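Local coordinates for extracellular solute-binding protein (Bordetella parapertussis, PDB 3PU5), which probably captures a small solute, perhaps a polyamine, outside the cytoplasmic membrane for uptake by a transporter, as periplasmic binding proteins of its family do, at residues A63-G67 and N68-R72; V93-K96 and F97-W101. All coordinates share one frame; numbering follows the deposited sequence.

Interaction 1 (A63-G67 and N68-R72)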
ATOM      1  N   ALA A  63       0.971  15.921   6.768  1.00 10.26           N
ATOM      2  CA  ALA A  63       0.939  15.461   5.393  1.00  9.41           C
ATOM      3  C   ALA A  63       0.649  13.982   5.418  1.00 11.11           C
ATOM      4  O   ALA A  63       1.413  13.209   5.987  1.00 10.22           O
ATOM      5  CB  ALA A  63       2.268  15.728   4.711  1.00  8.44           C
ATOM      6  N   ALA A  64      -0.467  13.588   4.817  1.00  9.32           N
ATOM      7  CA  ALA A  64      -0.847  12.189   4.813  1.00 11.15           C
ATOM      8  C   ALA A  64      -1.377  11.821   3.442  1.00 12.38           C
ATOM      9  O   ALA A  64      -2.532  12.120   3.114  1.00 18.07           O
ATOM     10  CB  ALA A  64      -1.900  11.926   5.895  1.00  9.19           C
ATOM     11  N   PHE A  65      -0.529  11.205   2.627  1.00 10.99           N
ATOM     12  CA  PHE A  65      -0.915  10.790   1.282  1.00 13.02           C
ATOM     13  C   PHE A  65       0.121   9.869   0.627  1.00 14.00           C
ATOM     14  O   PHE A  65       1.065   9.431   1.273  1.00 11.34           O
ATOM     15  CB  PHE A  65      -1.227  11.997   0.379  1.00 13.32           C
ATOM     16  CG  PHE A  65      -0.146  13.039   0.351  1.00 12.03           C
ATOM     17  CD1 PHE A  65       0.993  12.861  -0.425  1.00 12.78           C
ATOM     18  CD2 PHE A  65      -0.278  14.211   1.081  1.00 12.30           C
ATOM     19  CE1 PHE A  65       1.998  13.832  -0.451  1.00 13.29           C
ATOM     20  CE2 PHE A  65       0.719  15.188   1.056  1.00 12.60           C
ATOM     21  CZ  PHE A  65       1.858  14.995   0.289  1.00 12.12           C
ATOM     22  N   GLY A  66      -0.069   9.597  -0.663  1.00 14.60           N
ATOM     23  CA  GLY A  66       0.732   8.627  -1.394  1.00 13.55           C
ATOM     24  C   GLY A  66       2.235   8.830  -1.400  1.00 14.65           C
ATOM     25  O   GLY A  66       2.724   9.954  -1.324  1.00 12.94           O
ATOM     26  N   GLY A  67       2.959   7.722  -1.536  1.00 14.56           N
ATOM     27  CA  GLY A  67       4.408   7.713  -1.468  1.00 17.65           C
ATOM     28  C   GLY A  67       5.132   8.507  -2.540  1.00 17.29           C
ATOM     29  O   GLY A  67       6.095   9.218  -2.235  1.00 16.81           O
ATOM     30  N   ASN A  68       4.689   8.389  -3.790  1.00 16.07           N
ATOM     31  CA  ASN A  68       5.319   9.117  -4.898  1.00 17.34           C
ATOM     32  C   ASN A  68       5.404  10.619  -4.654  1.00 19.04           C
ATOM     33  O   ASN A  68       6.472  11.236  -4.759  1.00 17.62           O
ATOM     34  CB  ASN A  68       4.543   8.888  -6.187  1.00 22.68           C
ATOM     35  CG  ASN A  68       4.711   7.494  -6.720  1.00 32.49           C
ATOM     36  OD1 ASN A  68       5.824   6.957  -6.737  1.00 30.16           O
ATOM     37  ND2 ASN A  68       3.606   6.891  -7.165  1.00 33.81           N
ATOM     38  N   ASP A  69       4.259  11.208  -4.334  1.00 14.94           N
ATOM     39  CA  ASP A  69       4.196  12.641  -4.107  1.00 15.95           C
ATOM     40  C   ASP A  69       4.825  13.031  -2.780  1.00 15.75           C
ATOM     41  O   ASP A  69       5.446  14.094  -2.680  1.00 15.86           O
ATOM     42  CB  ASP A  69       2.758  13.124  -4.223  1.00 15.36           C
ATOM     43  CG  ASP A  69       2.259  13.048  -5.640  1.00 18.21           C
ATOM     44  OD1 ASP A  69       2.738  13.850  -6.472  1.00 17.09           O
ATOM     45  OD2 ASP A  69       1.425  12.162  -5.927  1.00 17.94           O
HETATM   46  N   MSE A  70       4.702  12.163  -1.774  1.00 12.93           N
HETATM   47  CA  MSE A  70       5.375  12.414  -0.503  1.00 13.09           C
HETATM   48  C   MSE A  70       6.881  12.481  -0.705  1.00 13.16           C
HETATM   49  O   MSE A  70       7.573  13.257  -0.041  1.00 12.15           O
HETATM   50  CB  MSE A  70       5.040  11.357   0.552  1.00 12.35           C
HETATM   51  CG  MSE A  70       5.578  11.707   1.947  1.00 11.01           C
HETATM   52 SE   MSE A  70       4.638  13.262   2.706  1.00 24.93          SE
HETATM   53  CE  MSE A  70       2.853  12.455   2.867  1.00 11.03           C
ATOM     54  N   TYR A  71       7.394  11.660  -1.616  1.00 14.32           N
ATOM     55  CA  TYR A  71       8.821  11.678  -1.891  1.00 16.08           C
ATOM     56  C   TYR A  71       9.232  13.048  -2.429  1.00 15.79           C
ATOM     57  O   TYR A  71      10.366  13.460  -2.267  1.00 18.04           O
ATOM     58  CB  TYR A  71       9.217  10.565  -2.863  1.00 18.83           C
ATOM     59  CG  TYR A  71      10.663  10.133  -2.706  1.00 20.04           C
ATOM     60  CD1 TYR A  71      11.644  10.562  -3.598  1.00 24.57           C
ATOM     61  CD2 TYR A  71      11.048   9.309  -1.654  1.00 21.60           C
ATOM     62  CE1 TYR A  71      12.971  10.174  -3.451  1.00 20.41           C
ATOM     63  CE2 TYR A  71      12.367   8.915  -1.497  1.00 27.09           C
ATOM     64  CZ  TYR A  71      13.324   9.353  -2.400  1.00 29.82           C
ATOM     65  OH  TYR A  71      14.642   8.964  -2.244  1.00 36.44           O
ATOM     66  N   ARG A  72       8.298  13.761  -3.053  1.00 16.90           N
ATOM     67  CA  ARG A  72       8.576  15.121  -3.519  1.00 18.77           C
ATOM     68  C   ARG A  72       8.901  16.040  -2.339  1.00 17.10           C
ATOM     69  O   ARG A  72       9.838  16.845  -2.393  1.00 17.61           O
ATOM     70  CB  ARG A  72       7.380  15.685  -4.301  1.00 20.12           C
ATOM     71  CG  ARG A  72       7.063  14.951  -5.587  1.00 20.01           C
ATOM     72  CD  ARG A  72       5.675  15.326  -6.108  1.00 22.34           C
ATOM     73  NE  ARG A  72       5.606  16.714  -6.557  1.00 21.85           N
ATOM     74  CZ  ARG A  72       4.490  17.310  -6.965  1.00 25.90           C
ATOM     75  NH1 ARG A  72       3.344  16.640  -6.979  1.00 23.21           N
ATOM     76  NH2 ARG A  72       4.517  18.577  -7.366  1.00 25.20           N
TER

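Interaction 2 (V93-K96 and F97-W101)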
ATOM      1  N   VAL A  93       6.960   0.654  15.367  1.00 12.29           N
ATOM      2  CA  VAL A  93       6.838   0.514  13.925  1.00 10.16           C
ATOM      3  C   VAL A  93       8.149  -0.024  13.359  1.00  9.81           C
ATOM      4  O   VAL A  93       9.193   0.596  13.533  1.00  9.56           O
ATOM      5  CB  VAL A  93       6.517   1.872  13.276  1.00 11.48           C
ATOM      6  CG1 VAL A  93       6.424   1.735  11.761  1.00  7.43           C
ATOM      7  CG2 VAL A  93       5.241   2.441  13.870  1.00  9.48           C
ATOM      8  N   PRO A  94       8.106  -1.198  12.706  1.00  9.02           N
ATOM      9  CA  PRO A  94       9.324  -1.744  12.092  1.00  9.72           C
ATOM     10  C   PRO A  94       9.992  -0.771  11.106  1.00 11.54           C
ATOM     11  O   PRO A  94       9.325   0.015  10.436  1.00  8.35           O
ATOM     12  CB  PRO A  94       8.820  -2.998  11.367  1.00 11.62           C
ATOM     13  CG  PRO A  94       7.639  -3.452  12.206  1.00 12.57           C
ATOM     14  CD  PRO A  94       6.985  -2.153  12.666  1.00 10.00           C
ATOM     15  N   GLU A  95      11.316  -0.847  11.023  1.00 12.07           N
ATOM     16  CA  GLU A  95      12.109   0.083  10.226  1.00 13.33           C
ATOM     17  C   GLU A  95      11.689   0.176   8.754  1.00 11.30           C
ATOM     18  O   GLU A  95      11.766   1.242   8.155  1.00 10.77           O
ATOM     19  CB  GLU A  95      13.596  -0.289  10.331  1.00 13.97           C
ATOM     20  CG  GLU A  95      14.541   0.621   9.552  1.00 17.79           C
ATOM     21  CD  GLU A  95      14.419   2.095   9.936  1.00 22.62           C
ATOM     22  OE1 GLU A  95      14.187   2.390  11.132  1.00 20.44           O
ATOM     23  OE2 GLU A  95      14.561   2.959   9.034  1.00 25.20           O
ATOM     24  N   LYS A  96      11.261  -0.935   8.170  1.00 10.59           N
ATOM     25  CA  LYS A  96      10.892  -0.937   6.759  1.00 11.86           C
ATOM     26  C   LYS A  96       9.796   0.065   6.403  1.00 10.65           C
ATOM     27  O   LYS A  96       9.756   0.551   5.279  1.00 13.33           O
ATOM     28  CB  LYS A  96      10.471  -2.330   6.305  1.00 12.17           C
ATOM     29  CG  LYS A  96       9.251  -2.905   6.993  1.00 12.16           C
ATOM     30  CD  LYS A  96       8.960  -4.250   6.343  1.00 13.59           C
ATOM     31  CE  LYS A  96       8.162  -5.147   7.228  1.00 11.36           C
ATOM     32  NZ  LYS A  96       8.183  -6.542   6.669  1.00 12.78           N
ATOM     33  N   PHE A  97       8.904   0.356   7.350  1.00  9.33           N
ATOM     34  CA  PHE A  97       7.808   1.297   7.111  1.00  8.70           C
ATOM     35  C   PHE A  97       8.280   2.743   7.183  1.00  8.92           C
ATOM     36  O   PHE A  97       7.558   3.666   6.791  1.00  8.77           O
ATOM     37  CB  PHE A  97       6.676   1.059   8.112  1.00  8.14           C
ATOM     38  CG  PHE A  97       6.096  -0.310   8.028  1.00  8.69           C
ATOM     39  CD1 PHE A  97       5.401  -0.705   6.896  1.00  8.08           C
ATOM     40  CD2 PHE A  97       6.269  -1.216   9.059  1.00 11.63           C
ATOM     41  CE1 PHE A  97       4.878  -1.972   6.788  1.00  8.82           C
ATOM     42  CE2 PHE A  97       5.741  -2.508   8.965  1.00  9.83           C
ATOM     43  CZ  PHE A  97       5.043  -2.881   7.825  1.00 11.52           C
ATOM     44  N   LYS A  98       9.495   2.925   7.687  1.00  8.70           N
ATOM     45  CA  LYS A  98      10.081   4.246   7.857  1.00 10.62           C
ATOM     46  C   LYS A  98      11.279   4.487   6.932  1.00 11.69           C
ATOM     47  O   LYS A  98      11.722   5.626   6.754  1.00  9.61           O
ATOM     48  CB  LYS A  98      10.515   4.420   9.315  1.00 11.58           C
ATOM     49  CG  LYS A  98       9.410   4.127  10.331  1.00 10.18           C
ATOM     50  CD  LYS A  98       9.903   4.328  11.764  1.00 13.83           C
ATOM     51  CE  LYS A  98      10.588   3.095  12.321  1.00 13.92           C
ATOM     52  NZ  LYS A  98      10.873   3.285  13.771  1.00 15.67           N
ATOM     53  N   ALA A  99      11.794   3.413   6.342  1.00 10.82           N
ATOM     54  CA  ALA A  99      13.082   3.458   5.649  1.00 14.79           C
ATOM     55  C   ALA A  99      13.202   4.500   4.534  1.00 16.08           C
ATOM     56  O   ALA A  99      14.260   5.093   4.365  1.00 16.84           O
ATOM     57  CB  ALA A  99      13.463   2.076   5.118  1.00 15.60           C
ATOM     58  N   ASP A 100      12.138   4.730   3.774  1.00 12.62           N
ATOM     59  CA  ASP A 100      12.237   5.660   2.650  1.00 14.12           C
ATOM     60  C   ASP A 100      12.229   7.144   3.062  1.00 12.93           C
ATOM     61  O   ASP A 100      12.575   8.013   2.269  1.00 13.25           O
ATOM     62  CB  ASP A 100      11.111   5.403   1.634  1.00 12.42           C
ATOM     63  CG  ASP A 100      11.315   4.115   0.835  1.00 18.79           C
ATOM     64  OD1 ASP A 100      12.450   3.591   0.804  1.00 20.04           O
ATOM     65  OD2 ASP A 100      10.342   3.628   0.229  1.00 19.36           O
ATOM     66  N   TRP A 101      11.834   7.437   4.294  1.00 11.81           N
ATOM     67  CA  TRP A 101      11.385   8.799   4.612  1.00 11.96           C
ATOM     68  C   TRP A 101      12.393   9.675   5.371  1.00 12.81           C
ATOM     69  O   TRP A 101      12.057  10.746   5.877  1.00 11.82           O
ATOM     70  CB  TRP A 101      10.002   8.729   5.283  1.00 12.86           C
ATOM     71  CG  TRP A 101       9.181   7.705   4.571  1.00 11.52           C
ATOM     72  CD1 TRP A 101       8.806   6.476   5.040  1.00 11.26           C
ATOM     73  CD2 TRP A 101       8.701   7.783   3.223  1.00 12.56           C
ATOM     74  NE1 TRP A 101       8.106   5.792   4.071  1.00 11.19           N
ATOM     75  CE2 TRP A 101       8.028   6.574   2.948  1.00 11.73           C
ATOM     76  CE3 TRP A 101       8.766   8.762   2.223  1.00 15.38           C
ATOM     77  CZ2 TRP A 101       7.421   6.323   1.721  1.00 14.67           C
ATOM     78  CZ3 TRP A 101       8.162   8.505   1.002  1.00 12.99           C
ATOM     79  CH2 TRP A 101       7.499   7.297   0.765  1.00 13.78           C
TER
HETATM   80  O   HOH W   1      12.676   0.936  13.867  1.00 22.15           O
HETATM   81  O   HOH W   2       9.595   2.866   3.891  1.00 16.23           O

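Interaction 1 (A63-G67 and N68-R72)
The methyl end of Met70, a selenomethionine in this crystal, sits squarely over the face of the Phe65 ring and illustrates how a strand can be tied to the helix that follows it. Its CE lies 3.6 Å from the centroid of the Phe65 ring and only 7° from the ring normal, a CH-pi contact aimed at the middle of the six carbons. The selenium stands further off and obliquely, completing a Met-aromatic contact. Met70 reaches this place by a folded path: CG leaves anti to the backbone N (chi1 -172°), then bends at chi2 and chi3 bring the methyl back to the strand. There CE also meets Ala63, coming 3.8 Å from Ala63 CB and close to its carbonyl oxygen, so the methyl group is held between the ring and the strand.

The Phe65 ring reaches the helix because CG stands between its own N and carbonyl carbon (chi1 52°). The ring edge then runs into the first turn, where Phe65 CE1 is 3.4 Å from Met70 N and the carbonyl carbon of Asp69 lies in the ring plane.

Backbone bonds close the first turn of the helix. Gly66 occupies the N-cap position, and its O accepts Met70 N at 3.0 Å; Gly67 O receives Tyr71 N at 2.8 Å. Arg72 NH1 reaches back to Asp69 OD1 at 2.9 Å, meeting it on the anti side with the oxygen close to the guanidinium plane, a salt bridge between residues three apart.

Strand 62-65 pairs antiparallel with strand 238-246 through backbone bonds from Ala63 and Phe65. Helix 44-53 meets Phe65, Asp69 and Arg72, while Tyr71 and Asn68 touch helix 305-322.

Interaction 2 (V93-K96 and F97-W101)
Lys96 lays its aliphatic chain along the ring of Phe97, its immediate neighbour, with both side chains pointing the same way. This conformation depends on the first torsion of Lys96: with chi1 at 62°, CG is flanked by both main-chain neighbours of CA, and beyond CG the chain is extended. Lys96 CG thereby stands 4.0 Å from the centroid of the Phe97 ring, over its face in a CH-pi contact, and CE passes near the far end of the ring. The ammonium group continues past the aromatic surface to the carbonyl oxygens of Val300 and Ile297.

Pro94 meets the same ring at its edge, CG lying in the ring plane and CD 3.8 Å from Phe97 CD2. Val93 approaches obliquely, bringing CG1 to 3.7 Å from Phe97 CB.

Lys98 takes another course. Its chain bends at chi3 (-86°) and folds back on the residues before it, placing CE 3.1 Å from Val93 O; NZ bonds to Leu90 O and to a water, which in turn gives a weak bond to Glu95 OE1. Main-chain bonds hold the turn itself: Phe97 N to Pro94 O at 3.1 Å and Lys98 N to Glu95 O at 2.9 Å. A second water links Lys96 O to Asp100 N.

These residues lie in the connection between helix 67-75 and strand 106-107. Phe97 bonds through its backbone to Leu107 and meets the ring of Tyr110, Val93 and Lys98 touch Ser106, and Trp101 packs on Leu107 and reaches helix 67-75 at Ile74.

In the fold
Residues 63-72 precede residues 93-101 in the chain, and the centres of the two contacts lie about 14 Å apart. The first joins strand 62-65 to helix 67-75; the second shapes the connection that leads from this helix to strand 106-107. Both of these strands pair with strand 238-246, so both contacts lie beside strands of one antiparallel sheet, interaction 2 in the loop that enters it. They also touch directly: the indole of Trp101 packs against Gly67, Met70 and Tyr71. Thr305, at the start of helix 305-322, meets Tyr71 of interaction 1 and Asp100 of interaction 2. The two contacts are contiguous in space though separate in sequence. Proteins of this family typically close two lobes around their ligand.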